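Local atomic coordinates of periplasmic solute binding protein (Pectobacterium atrosepticum, PDB entry 4RY1), a protein that probably binds a sugar in the periplasm and hands it to an ABC-type transporter, as a member of the bacterial solute-binding protein 1 family. Residues Lys124-Asn129 with Pro146-Lys151; Leu169-Leu174 with Lys210-Ser215; Thr255-Met260 with Ala264-Gly269. All coordinates share one frame; numbering follows the deposited sequence.

Contact 1. Residues Lys124-Asn129 with Pro146-Lys151; sequences KTTWDN and PVFKQK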
loop_
_atom_site.group_PDB
_atom_site.type_symbol
_atom_site.label_atom_id
_atom_site.label_comp_id
_atom_site.label_asym_id
_atom_site.label_seq_id
_atom_site.Cartn_x
_atom_site.Cartn_y
_atom_site.Cartn_z
ATOM N N LYS A 124 10.487 18.709 3.394
ATOM C CA LYS A 124 11.818 19.319 3.289
ATOM C C LYS A 124 12.004 20.509 4.229
ATOM O O LYS A 124 13.045 20.671 4.868
ATOM C CB LYS A 124 12.069 19.774 1.858
ATOM C CG LYS A 124 13.388 20.510 1.672
ATOM C CD LYS A 124 13.542 20.999 0.231
ATOM C CE LYS A 124 14.587 22.087 0.060
ATOM N NZ LYS A 124 15.926 21.581 0.442
ATOM N N THR A 125 10.983 21.348 4.290
ATOM C CA THR A 125 11.046 22.584 5.075
ATOM C C THR A 125 11.332 22.272 6.542
ATOM O O THR A 125 12.214 22.845 7.174
ATOM C CB THR A 125 9.748 23.391 4.931
ATOM O OG1 THR A 125 9.502 23.627 3.541
ATOM C CG2 THR A 125 9.825 24.736 5.658
ATOM N N THR A 126 10.582 21.331 7.073
ATOM C CA THR A 126 10.772 20.922 8.469
ATOM C C THR A 126 12.162 20.329 8.779
ATOM O O THR A 126 12.795 20.704 9.765
ATOM C CB THR A 126 9.677 19.951 8.908
ATOM O OG1 THR A 126 8.404 20.491 8.533
ATOM C CG2 THR A 126 9.741 19.767 10.406
ATOM N N TRP A 127 12.623 19.393 7.952
ATOM C CA TRP A 127 13.962 18.805 8.130
ATOM C C TRP A 127 15.074 19.876 8.066
ATOM O O TRP A 127 16.016 19.865 8.870
ATOM C CB TRP A 127 14.200 17.702 7.078
ATOM C CG TRP A 127 13.490 16.406 7.432
ATOM C CD1 TRP A 127 12.145 16.104 7.233
ATOM C CD2 TRP A 127 14.060 15.266 8.102
ATOM N NE1 TRP A 127 11.881 14.850 7.705
ATOM C CE2 TRP A 127 13.022 14.312 8.249
ATOM C CE3 TRP A 127 15.339 14.946 8.587
ATOM C CZ2 TRP A 127 13.216 13.080 8.859
ATOM C CZ3 TRP A 127 15.527 13.702 9.202
ATOM C CH2 TRP A 127 14.465 12.788 9.328
ATOM N N ASP A 128 14.941 20.791 7.112
ATOM C CA ASP A 128 15.870 21.934 6.946
ATOM C C ASP A 128 15.831 22.857 8.184
ATOM O O ASP A 128 16.876 23.280 8.683
ATOM C CB ASP A 128 15.548 22.738 5.670
ATOM C CG ASP A 128 15.996 22.036 4.389
ATOM O OD1 ASP A 128 16.716 21.018 4.475
ATOM O OD2 ASP A 128 15.619 22.516 3.300
ATOM N N ASN A 129 14.635 23.134 8.701
ATOM C CA ASN A 129 14.493 23.942 9.931
ATOM C C ASN A 129 15.122 23.270 11.168
ATOM O O ASN A 129 15.695 23.940 12.021
ATOM C CB ASN A 129 13.023 24.299 10.200
ATOM C CG ASN A 129 12.450 25.279 9.181
ATOM O OD1 ASN A 129 13.179 25.913 8.408
ATOM N ND2 ASN A 129 11.135 25.440 9.207
ATOM N N PRO A 146 15.685 13.337 18.687
ATOM C CA PRO A 146 16.015 14.287 19.760
ATOM C C PRO A 146 16.362 15.658 19.249
ATOM O O PRO A 146 16.107 16.667 19.921
ATOM C CB PRO A 146 17.245 13.659 20.404
ATOM C CG PRO A 146 17.038 12.198 20.194
ATOM C CD PRO A 146 16.475 12.101 18.810
ATOM N N VAL A 147 16.955 15.706 18.065
ATOM C CA VAL A 147 17.297 16.974 17.453
ATOM C C VAL A 147 16.030 17.771 17.081
ATOM O O VAL A 147 15.917 18.975 17.359
ATOM C CB VAL A 147 18.226 16.809 16.248
ATOM C CG1 VAL A 147 18.469 18.154 15.607
ATOM C CG2 VAL A 147 19.557 16.156 16.639
ATOM N N PHE A 148 15.081 17.103 16.441
ATOM C CA PHE A 148 13.783 17.738 16.149
ATOM C C PHE A 148 13.163 18.327 17.419
ATOM O O PHE A 148 12.730 19.491 17.443
ATOM C CB PHE A 148 12.805 16.724 15.541
ATOM C CG PHE A 148 12.813 16.685 14.023
ATOM C CD1 PHE A 148 13.972 16.422 13.303
ATOM C CD2 PHE A 148 11.634 16.871 13.314
ATOM C CE1 PHE A 148 13.955 16.382 11.904
ATOM C CE2 PHE A 148 11.606 16.839 11.922
ATOM C CZ PHE A 148 12.768 16.588 11.210
ATOM N N LYS A 149 13.116 17.493 18.449
ATOM C CA LYS A 149 12.498 17.832 19.734
ATOM C C LYS A 149 13.172 19.061 20.359
ATOM O O LYS A 149 12.506 20.013 20.753
ATOM C CB LYS A 149 12.598 16.646 20.699
ATOM C CG LYS A 149 11.833 16.847 21.991
ATOM C CD LYS A 149 12.043 15.709 22.963
ATOM C CE LYS A 149 11.231 15.992 24.211
ATOM N NZ LYS A 149 11.149 14.818 25.111
ATOM N N GLN A 150 14.496 19.038 20.414
ATOM C CA GLN A 150 15.246 20.125 21.056
ATOM C C GLN A 150 15.171 21.404 20.224
ATOM O O GLN A 150 14.981 22.513 20.748
ATOM C CB GLN A 150 16.710 19.729 21.281
ATOM C CG GLN A 150 17.582 20.844 21.874
ATOM C CD GLN A 150 17.119 21.322 23.244
ATOM O OE1 GLN A 150 16.580 20.551 24.041
ATOM N NE2 GLN A 150 17.351 22.599 23.529
ATOM N N LYS A 151 15.325 21.251 18.922
ATOM C CA LYS A 151 15.464 22.398 18.034
ATOM C C LYS A 151 14.130 23.042 17.648
ATOM O O LYS A 151 14.009 24.271 17.586
ATOM C CB LYS A 151 16.259 22.022 16.783
ATOM C CG LYS A 151 16.483 23.204 15.863
ATOM C CD LYS A 151 17.928 23.340 15.428
ATOM C CE LYS A 151 18.141 24.673 14.733
ATOM N NZ LYS A 151 19.234 24.606 13.729
HETATM O O HOH W 1 18.404 25.132 10.841
#

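Contact 2. Residues Leu169-Leu174 with Lys210-Ser215; sequences LDILTL and KKLVDS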
loop_
_atom_site.group_PDB
_atom_site.type_symbol
_atom_site.label_atom_id
_atom_site.label_comp_id
_atom_site.label_asym_id
_atom_site.label_seq_id
_atom_site.Cartn_x
_atom_site.Cartn_y
_atom_site.Cartn_z
ATOM N N LEU A 169 -0.072 -0.495 10.413
ATOM C CA LEU A 169 0.577 -1.368 9.431
ATOM C C LEU A 169 1.845 -0.732 8.868
ATOM O O LEU A 169 2.825 -1.423 8.576
ATOM C CB LEU A 169 -0.374 -1.685 8.276
ATOM C CG LEU A 169 0.198 -2.473 7.086
ATOM C CD1 LEU A 169 0.755 -3.821 7.490
ATOM C CD2 LEU A 169 -0.845 -2.660 6.003
ATOM N N ASP A 170 1.840 0.583 8.673
ATOM C CA ASP A 170 3.045 1.239 8.125
ATOM C C ASP A 170 4.287 0.969 8.972
ATOM O O ASP A 170 5.337 0.612 8.441
ATOM C CB ASP A 170 2.883 2.744 7.882
ATOM C CG ASP A 170 2.525 3.545 9.115
ATOM O OD1 ASP A 170 2.037 3.003 10.121
ATOM O OD2 ASP A 170 2.700 4.764 9.033
ATOM N N ILE A 171 4.176 1.130 10.287
ATOM C CA ILE A 171 5.357 0.931 11.143
ATOM C C ILE A 171 5.661 -0.558 11.315
ATOM O O ILE A 171 6.843 -0.919 11.414
ATOM C CB ILE A 171 5.259 1.669 12.489
ATOM C CG1 ILE A 171 4.910 3.148 12.281
ATOM C CG2 ILE A 171 6.561 1.514 13.286
ATOM C CD1 ILE A 171 5.862 3.944 11.419
ATOM N N LEU A 172 4.645 -1.413 11.283
ATOM C CA LEU A 172 4.889 -2.870 11.233
ATOM C C LEU A 172 5.740 -3.209 10.016
ATOM O O LEU A 172 6.667 -4.009 10.080
ATOM C CB LEU A 172 3.590 -3.652 11.178
ATOM C CG LEU A 172 3.731 -5.166 11.042
ATOM C CD1 LEU A 172 4.396 -5.725 12.276
ATOM C CD2 LEU A 172 2.358 -5.786 10.837
ATOM N N THR A 173 5.406 -2.585 8.895
ATOM C CA THR A 173 6.086 -2.864 7.637
ATOM C C THR A 173 7.492 -2.287 7.661
ATOM O O THR A 173 8.433 -2.882 7.157
ATOM C CB THR A 173 5.282 -2.307 6.448
ATOM O OG1 THR A 173 3.965 -2.862 6.498
ATOM C CG2 THR A 173 5.939 -2.659 5.152
ATOM N N LEU A 174 7.638 -1.112 8.260
ATOM C CA LEU A 174 8.960 -0.504 8.442
ATOM C C LEU A 174 9.879 -1.441 9.268
ATOM O O LEU A 174 11.042 -1.675 8.922
ATOM C CB LEU A 174 8.837 0.852 9.131
ATOM C CG LEU A 174 10.105 1.717 9.195
ATOM C CD1 LEU A 174 10.526 2.219 7.829
ATOM C CD2 LEU A 174 9.913 2.891 10.146
ATOM N N LYS A 210 9.406 0.718 20.210
ATOM C CA LYS A 210 9.594 1.426 21.465
ATOM C C LYS A 210 10.721 2.440 21.269
ATOM O O LYS A 210 10.644 3.578 21.733
ATOM C CB LYS A 210 9.883 0.421 22.579
ATOM C CG LYS A 210 9.735 0.964 23.993
ATOM C CD LYS A 210 10.439 0.077 25.011
ATOM C CE LYS A 210 10.158 0.510 26.444
ATOM N NZ LYS A 210 10.789 1.807 26.831
ATOM N N LYS A 211 11.752 2.045 20.531
ATOM C CA LYS A 211 12.849 2.965 20.225
ATOM C C LYS A 211 12.423 4.164 19.382
ATOM O O LYS A 211 12.867 5.266 19.597
ATOM C CB LYS A 211 14.020 2.254 19.543
ATOM C CG LYS A 211 15.280 3.114 19.572
ATOM C CD LYS A 211 16.507 2.340 19.136
ATOM C CE LYS A 211 17.759 3.191 19.255
ATOM N NZ LYS A 211 18.957 2.449 18.782
ATOM N N LEU A 212 11.570 3.934 18.396
ATOM C CA LEU A 212 11.072 5.032 17.578
ATOM C C LEU A 212 10.350 6.071 18.446
ATOM O O LEU A 212 10.554 7.272 18.292
ATOM C CB LEU A 212 10.133 4.493 16.492
ATOM C CG LEU A 212 10.774 3.677 15.360
ATOM C CD1 LEU A 212 9.699 3.003 14.534
ATOM C CD2 LEU A 212 11.616 4.557 14.461
ATOM N N VAL A 213 9.522 5.570 19.361
ATOM C CA VAL A 213 8.790 6.433 20.283
ATOM C C VAL A 213 9.719 7.130 21.290
ATOM O O VAL A 213 9.706 8.366 21.425
ATOM C CB VAL A 213 7.678 5.673 21.010
ATOM C CG1 VAL A 213 7.077 6.529 22.105
ATOM C CG2 VAL A 213 6.590 5.302 20.012
ATOM N N ASP A 214 10.519 6.336 21.990
ATOM C CA ASP A 214 11.415 6.866 23.029
ATOM C C ASP A 214 12.408 7.903 22.465
ATOM O O ASP A 214 12.769 8.877 23.149
ATOM C CB ASP A 214 12.170 5.726 23.718
ATOM C CG ASP A 214 11.278 4.851 24.594
ATOM O OD1 ASP A 214 10.118 5.216 24.892
ATOM O OD2 ASP A 214 11.765 3.773 25.008
ATOM N N SER A 215 12.828 7.703 21.215
ATOM C CA SER A 215 13.734 8.631 20.494
ATOM C C SER A 215 13.071 9.867 19.848
ATOM O O SER A 215 13.751 10.665 19.214
ATOM C CB SER A 215 14.524 7.900 19.393
ATOM O OG SER A 215 15.304 6.837 19.903
#

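Contact 3. Residues Thr255-Met260 with Ala264-Gly269; sequences TYSSNM and AVLETG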
loop_
_atom_site.group_PDB
_atom_site.type_symbol
_atom_site.label_atom_id
_atom_site.label_comp_id
_atom_site.label_asym_id
_atom_site.label_seq_id
_atom_site.Cartn_x
_atom_site.Cartn_y
_atom_site.Cartn_z
ATOM N N THR A 255 -2.898 11.011 -2.364
ATOM C CA THR A 255 -3.801 11.179 -1.224
ATOM C C THR A 255 -3.186 12.023 -0.108
ATOM O O THR A 255 -3.825 12.925 0.455
ATOM C CB THR A 255 -4.236 9.820 -0.665
ATOM O OG1 THR A 255 -4.893 9.073 -1.699
ATOM C CG2 THR A 255 -5.156 10.000 0.534
ATOM N N TYR A 256 -1.947 11.707 0.265
ATOM C CA TYR A 256 -1.278 12.469 1.340
ATOM C C TYR A 256 -0.848 13.873 0.929
ATOM O O TYR A 256 -0.679 14.756 1.773
ATOM C CB TYR A 256 -0.114 11.676 1.980
ATOM C CG TYR A 256 -0.671 10.644 2.934
ATOM C CD1 TYR A 256 -1.319 9.529 2.449
ATOM C CD2 TYR A 256 -0.618 10.825 4.322
ATOM C CE1 TYR A 256 -1.883 8.593 3.293
ATOM C CE2 TYR A 256 -1.194 9.895 5.186
ATOM C CZ TYR A 256 -1.813 8.771 4.665
ATOM O OH TYR A 256 -2.437 7.822 5.454
ATOM N N SER A 257 -0.712 14.084 -0.374
ATOM C CA SER A 257 -0.384 15.389 -0.912
ATOM C C SER A 257 -1.609 16.296 -1.017
ATOM O O SER A 257 -1.471 17.518 -1.075
ATOM C CB SER A 257 0.233 15.227 -2.304
ATOM O OG SER A 257 1.548 14.718 -2.226
ATOM N N SER A 258 -2.796 15.686 -0.990
ATOM C CA SER A 258 -4.047 16.323 -1.458
ATOM C C SER A 258 -4.435 17.568 -0.653
ATOM O O SER A 258 -4.936 18.539 -1.209
ATOM C CB SER A 258 -5.206 15.302 -1.500
ATOM O OG SER A 258 -5.636 14.878 -0.203
ATOM N N ASN A 259 -4.168 17.551 0.650
ATOM C CA ASN A 259 -4.528 18.687 1.525
ATOM C C ASN A 259 -3.331 19.547 1.995
ATOM O O ASN A 259 -3.482 20.409 2.873
ATOM C CB ASN A 259 -5.341 18.182 2.728
ATOM C CG ASN A 259 -6.557 17.359 2.311
ATOM O OD1 ASN A 259 -7.340 17.768 1.451
ATOM N ND2 ASN A 259 -6.730 16.208 2.930
ATOM N N MET A 260 -2.147 19.329 1.419
ATOM C CA MET A 260 -0.958 20.125 1.787
ATOM C C MET A 260 -1.082 21.574 1.259
ATOM O O MET A 260 -1.628 21.770 0.164
ATOM C CB MET A 260 0.335 19.495 1.237
ATOM C CG MET A 260 0.794 18.173 1.862
ATOM S SD MET A 260 0.850 18.057 3.672
ATOM C CE MET A 260 2.249 18.919 4.193
ATOM N N ALA A 264 4.076 24.030 0.351
ATOM C CA ALA A 264 4.732 22.909 1.020
ATOM C C ALA A 264 5.605 22.142 0.019
ATOM O O ALA A 264 5.283 22.056 -1.164
ATOM C CB ALA A 264 3.720 21.982 1.663
ATOM N N VAL A 265 6.710 21.602 0.512
ATOM C CA VAL A 265 7.633 20.814 -0.310
ATOM C C VAL A 265 7.815 19.437 0.311
ATOM O O VAL A 265 8.466 19.301 1.354
ATOM C CB VAL A 265 9.011 21.489 -0.465
ATOM C CG1 VAL A 265 9.953 20.589 -1.270
ATOM C CG2 VAL A 265 8.867 22.856 -1.137
ATOM N N LEU A 266 7.234 18.440 -0.361
ATOM C CA LEU A 266 7.423 17.027 -0.035
ATOM C C LEU A 266 8.415 16.411 -1.038
ATOM O O LEU A 266 8.333 16.685 -2.235
ATOM C CB LEU A 266 6.090 16.274 -0.069
ATOM C CG LEU A 266 5.065 16.714 0.986
ATOM C CD1 LEU A 266 3.808 15.881 0.834
ATOM C CD2 LEU A 266 5.563 16.641 2.429
ATOM N N GLU A 267 9.332 15.590 -0.530
ATOM C CA GLU A 267 10.360 14.936 -1.330
ATOM C C GLU A 267 10.521 13.463 -0.996
ATOM O O GLU A 267 10.304 13.022 0.130
ATOM C CB GLU A 267 11.728 15.602 -1.121
ATOM C CG GLU A 267 11.789 17.081 -1.413
ATOM C CD GLU A 267 13.210 17.614 -1.314
ATOM O OE1 GLU A 267 13.899 17.325 -0.303
ATOM O OE2 GLU A 267 13.632 18.318 -2.260
ATOM N N THR A 268 10.934 12.707 -2.007
ATOM C CA THR A 268 11.308 11.317 -1.835
ATOM C C THR A 268 12.632 11.253 -1.050
ATOM O O THR A 268 13.562 11.997 -1.343
ATOM C CB THR A 268 11.401 10.584 -3.200
ATOM O OG1 THR A 268 11.623 9.184 -2.992
ATOM C CG2 THR A 268 12.501 11.144 -4.068
ATOM N N GLY A 269 12.682 10.395 -0.037
ATOM C CA GLY A 269 13.833 10.270 0.859
ATOM C C GLY A 269 14.614 8.970 0.679
ATOM O O GLY A 269 14.111 8.002 0.122
#

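Contact 1. Residues Lys124-Asn129 with Pro146-Lys151
Phe148 of helix 138-152 sets the edge of its ring against the indole of Trp127 on helix 124-130. The two short segments run at 79° to each other, with axes 10.7 Å apart at closest approach, and the phenyl ring reaches across between them.

Phe148 can be followed outward from its backbone. CB does not point straight at the other helix, but chi1 of -92°, away from a staggered position, brings the ring nearer to it. CG, CD1 and CD2 carry the far end of the ring across. CE2 then reaches the methyl of Thr126, with CG2 at 3.8 Å from Phe148 CE2. CE1 comes over the benzene side of the indole and lies 3.9 Å from Trp127 CE3. CZ stands over the middle of the indole face, 3.6 Å from Trp127 CD2. The six-membered ring of Trp127 and the Phe148 ring thus form a T-shaped pair, with centroids 4.9 Å apart and planes at 72°.

The NE1 of the indole bonds to the carbonyl of Ala244, which helps fix the rotation of the ring. Thr126 OG1 bonds to the carbonyl of Gly241, while its CG2, anti to the backbone N, turns to the phenyl ring.

At the exposed margin Lys151 CE lies 3.7 Å from Asn129 O. A water also links the pair, accepting from Lys151 NZ at 3.1 Å and donating to Asn129 O. Lys124 NZ forms a salt bridge with Asp128 OD2, and both side chains also hydrogen-bond to bound glycerol.

Tyr122 and Tyr134 also meet the Trp127 ring. The contact thus belongs to an aromatic cluster, consistent with helix packing in one lobe of a two-lobed periplasmic binding protein.

Contact 2. Residues Leu169-Leu174 with Lys210-Ser215
Ile171 and Leu212 meet through one methyl each, and the contact between helices 169-183 and 199-214 is wholly apolar. Ile171 CG2 lies 3.7 Å from Leu212 CD1. The side chains lie alongside each other, running in opposite senses. On Ile171 the touching methyl is CG2, set anti to the backbone N, while CG1 takes the place beside that nitrogen. Leu174, one turn further on, adds a looser touch: its CD2 stands 4.4 Å from the same Leu212 CD1. One leucine methyl therefore serves both residues. The backbones stay well apart, with Ile171 and Leu212 CA atoms 9.5 Å from each other.

The hydrogen bonds of the two segments do not join them to each other. Leu169 O accepts from both Thr173 N and Thr173 OG1, the hydroxyl at 2.8 Å, and the two donors arrive from opposite faces of the carbonyl plane. Lys211 O is gripped in the same way by Ser215 N and Ser215 OG at the end of its helix. Asp170 is tied elsewhere, its OD2 bonding to the amide of Ala162.

The lysine charges lie on the exposed side of helix 199-214. Lys210 NZ forms a salt bridge at 2.9 Å with Asp214 OD2, which offers its syn lone pair. Lys211 makes a cation-pi contact with Phe142 of helix 138-152, which also packs against Leu212 together with Leu141.

With three buried aliphatic side chains and just 86 Å² of shared surface, the contact is apolar throughout. It is held by dispersion and probably by the burial of its methyls away from water.

Contact 3. Residues Thr255-Met260 with Ala264-Gly269
Leu266 projects one methyl, CD1, to the junction of Met260 and Ser257. Met260 CG lies 3.9 Å from Leu266 CD1, and Ser257 OG is 4.0 Å from the same carbon. The Met260 and Leu266 side chains cross at about a right angle. Met260 chi1 of -69° sets CG beside the backbone N, where it meets Leu266. Closer to the backbone, Met260 CB rests 4.2 Å from Ala264 CB.

The next shell fixes these groups. Ser257 OG bonds to the carbonyl of Ile253 and meets Leu266 as plain packing. A type I beta turn runs from Ser257 to Met260, closed by Met260 N to Ser257 O at 3.2 Å. Ser258 OG bonds back to Thr255 O at 2.7 Å.

Further out, Trp238 of helix 236-239 packs on both Met260 and Leu266, and its NE1 bonds to Tyr256 O. Leu346 of helix 346-356 touches Ser257 and Leu266. Ile121 and Asn123 of strand 107-123 adjoin Leu266. The contact joins the region of helix 253-257 to strand 266-268, which pairs antiparallel with strand 107-123 of the mixed sheet.

Overall arrangement
The contacts come in series along the chain: contact 1 closes before contact 2 opens, and contact 3 follows both. Their centres lie 17 to 21 Å apart. Contacts 1 and 3 meet directly, since Lys124 N is 2.9 Å from Val265 O, a probable hydrogen bond where strand 107-123 passes into helix 124-130. Contacts 1 and 2 touch where Pro146 packs on Ser215, and helix 138-152 is common ground, carrying Phe148 for the one and covering Leu212 for the other. Contacts 2 and 3 stay about 7 Å apart at their nearest atoms. Contacts 1 and 2 join helices; contact 3 joins a helix and turn to a sheet strand. All probably help build one lobe.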